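Local coordinates for o-succinylbenzoate synthase (Thermosynechococcus elongatus BP-1, PDB 3H7V), which catalyses the dehydration of 2-succinyl-6-hydroxy-2,4-cyclohexadiene-1-carboxylate to 2-succinylbenzoate, a step of phylloquinone biosynthesis that needs a divalent metal cation, at residues Y192-L197 and A217-V222; K134-V139 and D165-W170; F239-T244 and V267-L272; G28-L33 and E314-R319. All coordinates share one frame; numbering follows the deposited sequence.

Contact 1: Y192-L197 and A217-V222; sequences YVEQPL and ALDESV. With MG (magnesium ion), chain B.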
# COMPACT_ATOMS: atom_id res chain seq x y z
N TYR A 192 -2.61 12.58 9.71
CA TYR A 192 -3.35 11.52 10.40
C TYR A 192 -2.43 10.61 11.18
O TYR A 192 -1.21 10.66 11.04
CB TYR A 192 -4.18 10.68 9.42
CG TYR A 192 -3.42 9.94 8.33
CD1 TYR A 192 -3.61 10.27 6.98
CD2 TYR A 192 -2.56 8.88 8.63
CE1 TYR A 192 -2.97 9.55 5.96
CE2 TYR A 192 -1.92 8.15 7.62
CZ TYR A 192 -2.13 8.50 6.29
OH TYR A 192 -1.53 7.77 5.29
N VAL A 193 -3.03 9.79 12.03
CA VAL A 193 -2.29 8.80 12.80
C VAL A 193 -2.70 7.48 12.16
O VAL A 193 -3.88 7.16 12.09
CB VAL A 193 -2.68 8.79 14.29
CG1 VAL A 193 -2.02 7.62 14.99
CG2 VAL A 193 -2.25 10.09 14.95
N GLU A 194 -1.72 6.73 11.67
CA GLU A 194 -1.98 5.47 11.00
C GLU A 194 -1.99 4.29 11.98
O GLU A 194 -1.05 4.11 12.75
CB GLU A 194 -0.92 5.24 9.92
CG GLU A 194 -1.30 4.24 8.82
CD GLU A 194 -0.36 4.30 7.62
OE1 GLU A 194 -0.37 5.31 6.88
OE2 GLU A 194 0.39 3.33 7.41
N GLN A 195 -3.08 3.52 11.94
CA GLN A 195 -3.26 2.33 12.78
C GLN A 195 -2.81 2.49 14.24
O GLN A 195 -1.86 1.84 14.68
CB GLN A 195 -2.53 1.14 12.14
CG GLN A 195 -3.04 -0.24 12.55
CD GLN A 195 -4.40 -0.57 11.96
OE1 GLN A 195 -4.64 -0.37 10.77
NE2 GLN A 195 -5.30 -1.08 12.80
N PRO A 196 -3.50 3.33 15.01
CA PRO A 196 -3.10 3.51 16.41
C PRO A 196 -3.22 2.24 17.25
O PRO A 196 -2.43 2.01 18.17
CB PRO A 196 -4.02 4.64 16.90
CG PRO A 196 -5.24 4.49 16.02
CD PRO A 196 -4.62 4.22 14.67
N LEU A 197 -4.21 1.41 16.94
CA LEU A 197 -4.44 0.17 17.67
C LEU A 197 -4.39 -1.03 16.73
O LEU A 197 -4.55 -0.88 15.52
CB LEU A 197 -5.82 0.20 18.34
CG LEU A 197 -6.11 1.34 19.32
CD1 LEU A 197 -7.59 1.31 19.71
CD2 LEU A 197 -5.23 1.20 20.55
N ALA A 217 -6.08 6.72 10.24
CA ALA A 217 -6.03 5.94 9.01
C ALA A 217 -5.89 4.45 9.31
O ALA A 217 -5.15 4.06 10.21
CB ALA A 217 -4.87 6.39 8.13
N LEU A 218 -6.62 3.64 8.56
CA LEU A 218 -6.54 2.19 8.72
C LEU A 218 -5.53 1.68 7.70
O LEU A 218 -5.54 2.09 6.54
CB LEU A 218 -7.90 1.55 8.45
CG LEU A 218 -9.00 1.94 9.43
CD1 LEU A 218 -10.31 1.35 8.96
CD2 LEU A 218 -8.66 1.46 10.83
N ASP A 219 -4.65 0.78 8.13
CA ASP A 219 -3.65 0.21 7.24
C ASP A 219 -3.69 -1.30 7.43
O ASP A 219 -4.26 -2.01 6.60
CB ASP A 219 -2.26 0.77 7.58
CG ASP A 219 -1.16 0.25 6.66
OD1 ASP A 219 -1.48 -0.47 5.69
OD2 ASP A 219 0.02 0.56 6.91
N GLU A 220 -3.12 -1.77 8.53
CA GLU A 220 -3.12 -3.20 8.83
C GLU A 220 -4.55 -3.75 8.85
O GLU A 220 -4.78 -4.92 8.54
CB GLU A 220 -2.43 -3.46 10.18
CG GLU A 220 -0.91 -3.42 10.14
CD GLU A 220 -0.31 -2.03 10.22
OE1 GLU A 220 -1.05 -1.03 10.16
OE2 GLU A 220 0.94 -1.93 10.34
N SER A 221 -5.50 -2.89 9.22
CA SER A 221 -6.91 -3.28 9.28
C SER A 221 -7.57 -3.46 7.92
O SER A 221 -8.61 -4.12 7.82
CB SER A 221 -7.72 -2.24 10.07
OG SER A 221 -7.47 -2.32 11.46
N VAL A 222 -7.00 -2.88 6.88
CA VAL A 222 -7.60 -2.99 5.55
C VAL A 222 -6.67 -3.49 4.46
O VAL A 222 -5.86 -2.75 3.92
CB VAL A 222 -8.23 -1.63 5.10
CG1 VAL A 222 -9.49 -1.35 5.91
CG2 VAL A 222 -7.24 -0.49 5.29
MG MG B . 1.22 1.72 8.09
O HOH W 1 0.05 1.44 9.80
O HOH W 2 2.26 -0.01 8.69
O HOH W 3 2.75 1.83 6.57
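Q195 reaches from one strand end into the turn after the next strand, and nearly every atom of its side chain meets that turn. CB and CG lie against the carboxylate of E220, with Q195 CG 3.2 Å from E220 OE1. The chain then bends (chi2 71°), carrying the amide to the type I turn from D219 to V222. There OE1 accepts two peptide N-H groups: D219 N, 2.9 Å from Q195 OE1 and nearly in line with its C=O bond, and S221 N, 3.1 Å from the same oxygen and above the amide plane. Q195 NE2 donates to S221 OG at 2.8 Å and to L197 O. An amide suits this place, offering an acceptor and two N-H groups side by side. A leucine here would probably leave the N-H groups of D219 and S221 without their shared acceptor. The two strands are parallel neighbours in a beta-alpha-beta unit of the enolase-type barrel, joined by the hydrogen bonds A217 N to V193 O and Q195 N to A217 O. The small A217 sets its CB over one face of the Y192 ring, 3.4 Å from Y192 CD2, in a CH-pi contact. At the strand ends E194 OE2 and D219 OD2 bind magnesium, at 1.9 and 2.0 Å, their carboxylate planes 87° apart; D219 OD1 is salt-bridged to K243. E220 accepts from two magnesium-bound waters, and D165 is the third protein ligand.

Contact 2: K134-V139 and D165-W170; sequences KWKVGV and DANGSW. With MG (magnesium ion), chain B.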
# COMPACT_ATOMS: atom_id res chain seq x y z
N LYS A 134 6.10 10.33 6.93
CA LYS A 134 5.45 9.40 7.84
C LYS A 134 6.51 8.93 8.82
O LYS A 134 7.52 8.35 8.43
CB LYS A 134 4.83 8.19 7.11
CG LYS A 134 4.04 7.28 8.07
CD LYS A 134 3.05 6.36 7.35
CE LYS A 134 3.74 5.24 6.59
NZ LYS A 134 4.41 4.27 7.49
N TRP A 135 6.28 9.22 10.09
CA TRP A 135 7.21 8.88 11.15
C TRP A 135 6.66 7.74 11.99
O TRP A 135 5.49 7.72 12.36
CB TRP A 135 7.46 10.12 12.01
CG TRP A 135 8.40 9.91 13.16
CD1 TRP A 135 9.60 9.25 13.13
CD2 TRP A 135 8.25 10.41 14.49
NE1 TRP A 135 10.20 9.30 14.37
CE2 TRP A 135 9.39 10.01 15.22
CE3 TRP A 135 7.25 11.15 15.14
CZ2 TRP A 135 9.57 10.33 16.57
CZ3 TRP A 135 7.43 11.47 16.49
CH2 TRP A 135 8.58 11.06 17.19
N LYS A 136 7.53 6.77 12.26
CA LYS A 136 7.18 5.60 13.05
C LYS A 136 7.16 5.94 14.54
O LYS A 136 8.14 6.48 15.07
CB LYS A 136 8.19 4.48 12.79
CG LYS A 136 7.94 3.19 13.53
CD LYS A 136 8.98 2.16 13.13
CE LYS A 136 8.72 0.80 13.77
NZ LYS A 136 9.81 -0.16 13.42
N VAL A 137 6.05 5.65 15.21
CA VAL A 137 5.92 5.92 16.63
C VAL A 137 5.52 4.65 17.38
O VAL A 137 5.25 3.61 16.77
CB VAL A 137 4.88 7.03 16.92
CG1 VAL A 137 5.39 8.37 16.38
CG2 VAL A 137 3.54 6.68 16.29
N GLY A 138 5.50 4.72 18.70
CA GLY A 138 5.16 3.56 19.50
C GLY A 138 6.39 2.71 19.75
O GLY A 138 6.29 1.55 20.16
N VAL A 139 7.56 3.29 19.50
CA VAL A 139 8.83 2.60 19.70
C VAL A 139 9.45 3.02 21.03
O VAL A 139 9.94 2.18 21.78
CB VAL A 139 9.81 2.91 18.54
CG1 VAL A 139 11.17 2.27 18.82
CG2 VAL A 139 9.24 2.40 17.24
N ASP A 165 2.81 6.77 12.23
CA ASP A 165 2.39 5.38 12.09
C ASP A 165 2.75 4.59 13.34
O ASP A 165 3.93 4.38 13.64
CB ASP A 165 3.04 4.73 10.87
CG ASP A 165 2.33 3.46 10.43
OD1 ASP A 165 1.69 2.83 11.29
OD2 ASP A 165 2.43 3.10 9.24
N ALA A 166 1.73 4.16 14.08
CA ALA A 166 1.96 3.39 15.30
C ALA A 166 2.02 1.88 15.04
O ALA A 166 2.33 1.11 15.94
CB ALA A 166 0.87 3.70 16.31
N ASN A 167 1.73 1.48 13.80
CA ASN A 167 1.75 0.07 13.42
C ASN A 167 0.94 -0.81 14.38
O ASN A 167 1.30 -1.97 14.63
CB ASN A 167 3.19 -0.44 13.35
CG ASN A 167 4.02 0.31 12.32
OD1 ASN A 167 4.83 1.16 12.66
ND2 ASN A 167 3.81 -0.01 11.04
N GLY A 168 -0.14 -0.25 14.91
CA GLY A 168 -1.01 -0.96 15.83
C GLY A 168 -0.34 -1.38 17.12
O GLY A 168 -0.76 -2.36 17.75
N SER A 169 0.68 -0.64 17.54
CA SER A 169 1.43 -0.99 18.74
C SER A 169 0.96 -0.37 20.05
O SER A 169 1.43 -0.78 21.12
CB SER A 169 2.92 -0.67 18.54
OG SER A 169 3.15 0.72 18.51
N TRP A 170 0.06 0.60 20.00
CA TRP A 170 -0.42 1.22 21.23
C TRP A 170 -1.57 0.45 21.85
O TRP A 170 -2.35 -0.20 21.14
CB TRP A 170 -0.94 2.65 20.99
CG TRP A 170 0.06 3.65 20.54
CD1 TRP A 170 1.40 3.67 20.80
CD2 TRP A 170 -0.23 4.85 19.81
NE1 TRP A 170 1.96 4.81 20.28
CE2 TRP A 170 0.99 5.55 19.66
CE3 TRP A 170 -1.40 5.41 19.27
CZ2 TRP A 170 1.07 6.77 19.00
CZ3 TRP A 170 -1.32 6.62 18.61
CH2 TRP A 170 -0.09 7.30 18.48
MG MG B . 1.22 1.72 8.09
O HOH W 3 2.75 1.83 6.57
O HOH W 4 5.69 1.43 15.29
O HOH W 5 4.11 0.84 21.51
O HOH W 1 0.05 1.44 9.80
O HOH W 2 2.26 -0.01 8.69
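D165 OD2 is held by the magnesium ion at 2.2 Å and by K134 NZ, 2.9 Å from that same OD2, in a salt bridge for which the oxygen offers its anti lone pair. The pair stands where two parallel strands of the enolase-type barrel reach the metal site. Bends at chi3 (72°) and chi4 (67°) turn the lysine tip back over D165, where NZ also donates to a magnesium-bound water. The other carboxylate oxygen works locally: D165 OD1 accepts from N167 N, closing an Asx turn, and from a second water of the metal. An aspartate thus serves metal, lysine and loop together. Backbone bonds from D165 N to W135 O and from V137 N to D165 O hold the strands in register. K136, the predicted proton donor, runs fully extended, its CG 3.8 Å from N167 OD1. Beyond D165 the chain makes a type I' turn from A166 to S169, with N167 and G168 at the positive phi values this turn requires; A166 O accepts both S169 N and S169 OG, the latter 2.7 Å away. V137 CG2 packs 3.7 Å from W170 CZ2, and A166 CB sits over the centre of the W170 ring. Glycine suits G138, because a CB would run into S169 OG and, at this positive phi, press on the preceding carbonyl oxygen; G138 CA comes within 3.5 Å of W170 NE1.

Contact 3: F239-T244 and V267-L272; sequences FFVIKT and VFSSAL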
# COMPACT_ATOMS: atom_id res chain seq x y z
N PHE A 239 -9.29 7.76 7.20
CA PHE A 239 -8.64 7.38 5.96
C PHE A 239 -8.46 5.88 5.82
O PHE A 239 -8.47 5.14 6.80
CB PHE A 239 -7.26 8.06 5.88
CG PHE A 239 -7.32 9.55 5.74
CD1 PHE A 239 -7.40 10.14 4.49
CD2 PHE A 239 -7.34 10.36 6.87
CE1 PHE A 239 -7.49 11.53 4.36
CE2 PHE A 239 -7.43 11.75 6.75
CZ PHE A 239 -7.51 12.33 5.49
N PHE A 240 -8.31 5.44 4.57
CA PHE A 240 -8.10 4.04 4.23
C PHE A 240 -6.79 3.98 3.45
O PHE A 240 -6.65 4.67 2.44
CB PHE A 240 -9.19 3.52 3.28
CG PHE A 240 -10.56 3.46 3.89
CD1 PHE A 240 -11.01 2.30 4.51
CD2 PHE A 240 -11.42 4.55 3.79
CE1 PHE A 240 -12.30 2.23 5.03
CE2 PHE A 240 -12.72 4.48 4.31
CZ PHE A 240 -13.16 3.32 4.92
N VAL A 241 -5.83 3.19 3.93
CA VAL A 241 -4.57 3.05 3.22
C VAL A 241 -4.77 1.83 2.31
O VAL A 241 -4.86 0.70 2.78
CB VAL A 241 -3.40 2.81 4.19
CG1 VAL A 241 -2.12 2.51 3.41
CG2 VAL A 241 -3.20 4.06 5.06
N ILE A 242 -4.88 2.08 1.02
CA ILE A 242 -5.12 1.02 0.05
C ILE A 242 -3.84 0.45 -0.56
O ILE A 242 -3.06 1.19 -1.17
CB ILE A 242 -6.01 1.52 -1.12
CG1 ILE A 242 -7.34 2.09 -0.59
CG2 ILE A 242 -6.27 0.38 -2.11
CD1 ILE A 242 -8.22 1.08 0.15
N LYS A 243 -3.63 -0.85 -0.40
CA LYS A 243 -2.49 -1.52 -1.02
C LYS A 243 -3.12 -2.21 -2.21
O LYS A 243 -3.59 -3.35 -2.12
CB LYS A 243 -1.87 -2.56 -0.07
CG LYS A 243 -0.95 -1.97 0.99
CD LYS A 243 -1.71 -1.19 2.07
CE LYS A 243 -2.64 -2.11 2.86
NZ LYS A 243 -3.37 -1.36 3.93
N THR A 244 -3.15 -1.51 -3.34
CA THR A 244 -3.78 -2.02 -4.55
C THR A 244 -3.37 -3.42 -4.99
O THR A 244 -4.21 -4.20 -5.42
CB THR A 244 -3.57 -1.01 -5.70
OG1 THR A 244 -4.06 0.27 -5.29
CG2 THR A 244 -4.35 -1.44 -6.95
N VAL A 267 -5.52 6.74 0.51
CA VAL A 267 -4.08 6.94 0.42
C VAL A 267 -3.60 5.63 -0.20
O VAL A 267 -3.84 4.56 0.36
CB VAL A 267 -3.42 7.12 1.80
CG1 VAL A 267 -1.91 7.26 1.64
CG2 VAL A 267 -3.98 8.35 2.49
N PHE A 268 -2.95 5.71 -1.35
CA PHE A 268 -2.46 4.52 -2.04
C PHE A 268 -1.04 4.23 -1.61
O PHE A 268 -0.15 5.07 -1.74
CB PHE A 268 -2.55 4.72 -3.55
CG PHE A 268 -3.96 4.80 -4.06
CD1 PHE A 268 -4.67 3.64 -4.36
CD2 PHE A 268 -4.60 6.02 -4.20
CE1 PHE A 268 -6.00 3.70 -4.79
CE2 PHE A 268 -5.93 6.10 -4.63
CZ PHE A 268 -6.63 4.93 -4.92
N SER A 269 -0.81 3.02 -1.10
CA SER A 269 0.52 2.66 -0.62
C SER A 269 1.08 1.36 -1.16
O SER A 269 0.37 0.55 -1.76
CB SER A 269 0.51 2.63 0.91
OG SER A 269 0.19 3.92 1.41
N SER A 270 2.37 1.17 -0.93
CA SER A 270 3.09 -0.00 -1.40
C SER A 270 3.10 -1.20 -0.46
O SER A 270 3.15 -1.05 0.76
CB SER A 270 4.54 0.38 -1.71
OG SER A 270 5.31 -0.77 -1.98
N ALA A 271 3.06 -2.39 -1.07
CA ALA A 271 3.11 -3.66 -0.35
C ALA A 271 4.43 -4.32 -0.72
O ALA A 271 4.55 -5.55 -0.75
CB ALA A 271 1.94 -4.55 -0.77
N LEU A 272 5.43 -3.49 -0.99
CA LEU A 272 6.76 -3.97 -1.38
C LEU A 272 6.65 -4.90 -2.59
O LEU A 272 7.25 -5.98 -2.62
CB LEU A 272 7.45 -4.68 -0.21
CG LEU A 272 7.85 -3.80 0.98
CD1 LEU A 272 8.50 -4.66 2.06
CD2 LEU A 272 8.81 -2.72 0.53
O HOH W 6 -1.63 0.99 -3.74
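V241 CG1 lies 3.4 Å from S269 OG. V241 and V267 share one face of a parallel strand pair and I242 and F268 the other, with I242 CB 4.1 Å from F268 CD1. T244 adds its hydroxyl at the edge of the F268 ring, T244 OG1 close to the ring plane and 3.5 Å from F268 CD1. Behind these contacts stand the backbone bonds: V267 N to F240 O, I242 N to V267 O at 2.8 Å, and S269 N to I242 O at 2.9 Å. Next to the last of them a water bridges the two chains, donating to I242 O and S269 O and accepting from T244 N. K243, the predicted proton acceptor, rests its CG 4.3 Å from A271 CB, then curls back through chi2 (71°) and chi3 (64°). Its NZ thereby donates to V241 O at 2.8 Å, forms a salt bridge with D219 OD1 and hydrogen-bonds to V222 O. A methionine in its place would probably leave D219 without its salt-bridge partner and the carbonyls of V241 and V222 without this donor. Farther along, S270 OG accepts from L272 N in an ST turn and is hydrogen-bonded to E273. These are the last two strands of the parallel barrel sheet. V241 and V267 face inward and touch Y192 of strand 190-194, short branched side chains suited to the apolar contacts of the barrel interior, whereas F240 and I242 pack outward on helix 225-233, and F268 and T244 on helix 275-288.

Contact 4: G28-L33 and E314-R319; sequences GIYLRL and ERLWER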
# COMPACT_ATOMS: atom_id res chain seq x y z
N GLY A 28 6.83 -13.68 -5.24
CA GLY A 28 5.56 -13.47 -5.92
C GLY A 28 5.52 -14.23 -7.23
O GLY A 28 6.37 -15.09 -7.50
N ILE A 29 4.53 -13.90 -8.05
CA ILE A 29 4.33 -14.53 -9.35
C ILE A 29 4.21 -13.47 -10.43
O ILE A 29 3.56 -12.44 -10.23
CB ILE A 29 3.01 -15.33 -9.38
CG1 ILE A 29 3.09 -16.52 -8.41
CG2 ILE A 29 2.70 -15.79 -10.80
CD1 ILE A 29 1.74 -17.13 -8.13
N TYR A 30 4.84 -13.73 -11.58
CA TYR A 30 4.72 -12.82 -12.71
C TYR A 30 3.89 -13.57 -13.75
O TYR A 30 4.09 -14.77 -13.96
CB TYR A 30 6.08 -12.47 -13.31
CG TYR A 30 6.91 -11.55 -12.45
CD1 TYR A 30 6.34 -10.45 -11.81
CD2 TYR A 30 8.28 -11.77 -12.28
CE1 TYR A 30 7.10 -9.59 -11.03
CE2 TYR A 30 9.05 -10.92 -11.50
CZ TYR A 30 8.46 -9.83 -10.88
OH TYR A 30 9.22 -8.99 -10.11
N LEU A 31 2.95 -12.87 -14.37
CA LEU A 31 2.09 -13.46 -15.39
C LEU A 31 2.42 -12.84 -16.74
O LEU A 31 2.61 -11.63 -16.84
CB LEU A 31 0.62 -13.18 -15.08
CG LEU A 31 0.05 -13.67 -13.75
CD1 LEU A 31 -1.35 -13.12 -13.56
CD2 LEU A 31 0.04 -15.19 -13.74
N ARG A 32 2.51 -13.67 -17.78
CA ARG A 32 2.77 -13.18 -19.13
C ARG A 32 1.66 -13.73 -20.02
O ARG A 32 1.50 -14.94 -20.16
CB ARG A 32 4.14 -13.63 -19.65
CG ARG A 32 4.49 -13.08 -21.05
CD ARG A 32 5.89 -13.50 -21.50
NE ARG A 32 6.25 -12.95 -22.81
CZ ARG A 32 5.77 -13.39 -23.97
NH1 ARG A 32 4.91 -14.39 -24.00
NH2 ARG A 32 6.17 -12.83 -25.11
N LEU A 33 0.89 -12.82 -20.62
CA LEU A 33 -0.20 -13.19 -21.51
C LEU A 33 0.15 -12.80 -22.95
O LEU A 33 0.85 -11.81 -23.17
CB LEU A 33 -1.49 -12.47 -21.09
CG LEU A 33 -2.29 -13.00 -19.89
CD1 LEU A 33 -1.42 -13.09 -18.64
CD2 LEU A 33 -3.47 -12.07 -19.64
N GLU A 314 9.84 -7.55 -21.01
CA GLU A 314 10.42 -8.77 -21.58
C GLU A 314 11.72 -9.14 -20.90
O GLU A 314 11.96 -10.31 -20.60
CB GLU A 314 10.65 -8.59 -23.08
CG GLU A 314 9.37 -8.48 -23.90
CD GLU A 314 8.53 -9.75 -23.85
OE1 GLU A 314 7.41 -9.74 -24.40
OE2 GLU A 314 8.98 -10.76 -23.27
N ARG A 315 12.57 -8.14 -20.65
CA ARG A 315 13.85 -8.39 -20.00
C ARG A 315 13.65 -8.94 -18.59
O ARG A 315 14.31 -9.91 -18.20
CB ARG A 315 14.69 -7.11 -19.94
CG ARG A 315 15.27 -6.69 -21.28
CD ARG A 315 16.42 -5.70 -21.11
NE ARG A 315 15.98 -4.38 -20.67
CZ ARG A 315 15.26 -3.54 -21.41
NH1 ARG A 315 14.91 -2.36 -20.93
NH2 ARG A 315 14.90 -3.89 -22.64
N LEU A 316 12.75 -8.33 -17.84
CA LEU A 316 12.47 -8.77 -16.48
C LEU A 316 11.99 -10.22 -16.49
O LEU A 316 12.41 -11.03 -15.66
CB LEU A 316 11.40 -7.86 -15.86
CG LEU A 316 11.09 -8.05 -14.37
CD1 LEU A 316 12.35 -7.84 -13.55
CD2 LEU A 316 10.02 -7.05 -13.96
N TRP A 317 11.12 -10.54 -17.44
CA TRP A 317 10.57 -11.89 -17.58
C TRP A 317 11.62 -12.93 -17.98
O TRP A 317 11.70 -14.00 -17.38
CB TRP A 317 9.43 -11.87 -18.61
CG TRP A 317 8.89 -13.22 -18.97
CD1 TRP A 317 9.27 -14.00 -20.03
CD2 TRP A 317 7.88 -13.95 -18.27
NE1 TRP A 317 8.55 -15.18 -20.03
CE2 TRP A 317 7.69 -15.17 -18.96
CE3 TRP A 317 7.12 -13.70 -17.12
CZ2 TRP A 317 6.77 -16.14 -18.54
CZ3 TRP A 317 6.20 -14.66 -16.71
CH2 TRP A 317 6.03 -15.86 -17.42
N GLU A 318 12.43 -12.60 -18.98
CA GLU A 318 13.46 -13.52 -19.46
C GLU A 318 14.55 -13.77 -18.43
O GLU A 318 15.14 -14.85 -18.38
CB GLU A 318 14.07 -12.97 -20.75
CG GLU A 318 13.05 -12.68 -21.84
CD GLU A 318 13.67 -12.04 -23.06
OE1 GLU A 318 14.43 -11.05 -22.91
OE2 GLU A 318 13.40 -12.52 -24.18
N ARG A 319 14.81 -12.76 -17.60
CA ARG A 319 15.85 -12.85 -16.58
C ARG A 319 15.52 -13.90 -15.52
O ARG A 319 16.38 -14.26 -14.71
CB ARG A 319 16.05 -11.48 -15.93
CG ARG A 319 17.29 -11.36 -15.06
CD ARG A 319 17.69 -9.90 -14.88
NE ARG A 319 16.65 -9.12 -14.21
CZ ARG A 319 16.38 -9.20 -12.91
NH1 ARG A 319 17.06 -10.03 -12.13
NH2 ARG A 319 15.42 -8.45 -12.38
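With chi1 at -177° the CG of R32 points away from the backbone N, and the chain runs straight on to NE, while W317 likewise has CG opposite its own N (chi1 173°); these torsions send the two long side chains toward each other between strand and helix until they cross at about a right angle. The strand is the central one of the antiparallel sheet in the N-terminal capping domain of the enolase superfamily, and the helix belongs to the C-terminal part of the chain, which returns to pack against that sheet. Helix 314-318 passes 10.2 Å from strand 28-33, the axes 122° apart, a separation that a tryptophan is large enough to bridge. Over one face of its indole lies the methylene chain of R32, CD 3.5 Å from the centroid of the five-membered ring in a CH-pi contact and CB 3.7 Å from W317 CH2. The arginine suits the spot because its aliphatic part covers the ring while its charged end continues outward. The guanidinium is too distant from the ring for more than a weak cation-pi attraction. It forms instead a long, weak salt bridge, R32 NH2 lying 3.4 Å from E314 OE1, and NH1 has a second acidic partner in E34. Y30 flanks the indole on the strand, its CB 4.0 Å from W317 CZ3, and its ring reaches L316, with Y30 CZ 4.4 Å from L316 CD2; Y8 on the adjoining strand stacks on that ring. Y30 O lies at the edge of the indole, near its plane, 3.5 Å from W317 CZ3.

Overall arrangement
Contacts 2, 1 and 3 follow one another along the chain and round one parallel barrel sheet, joining strands 132-136 to 161-165, 190-194 to 216-218, and 239-242 to 266-268. Contacts 1 and 2 have centres 9 Å apart and share the magnesium ion and its three waters; contact 3, 11 Å from contact 1, adds the predicted proton acceptor. Contacts 2 and 3 do not touch, so contact 1 links them, and the predicted proton donor and acceptor come from the ends of different strands. Contact 4 lies about 24 to 36 Å from the other centres, in the capping domain. It pairs an early strand with the final helix, so the chain builds the whole barrel before returning there.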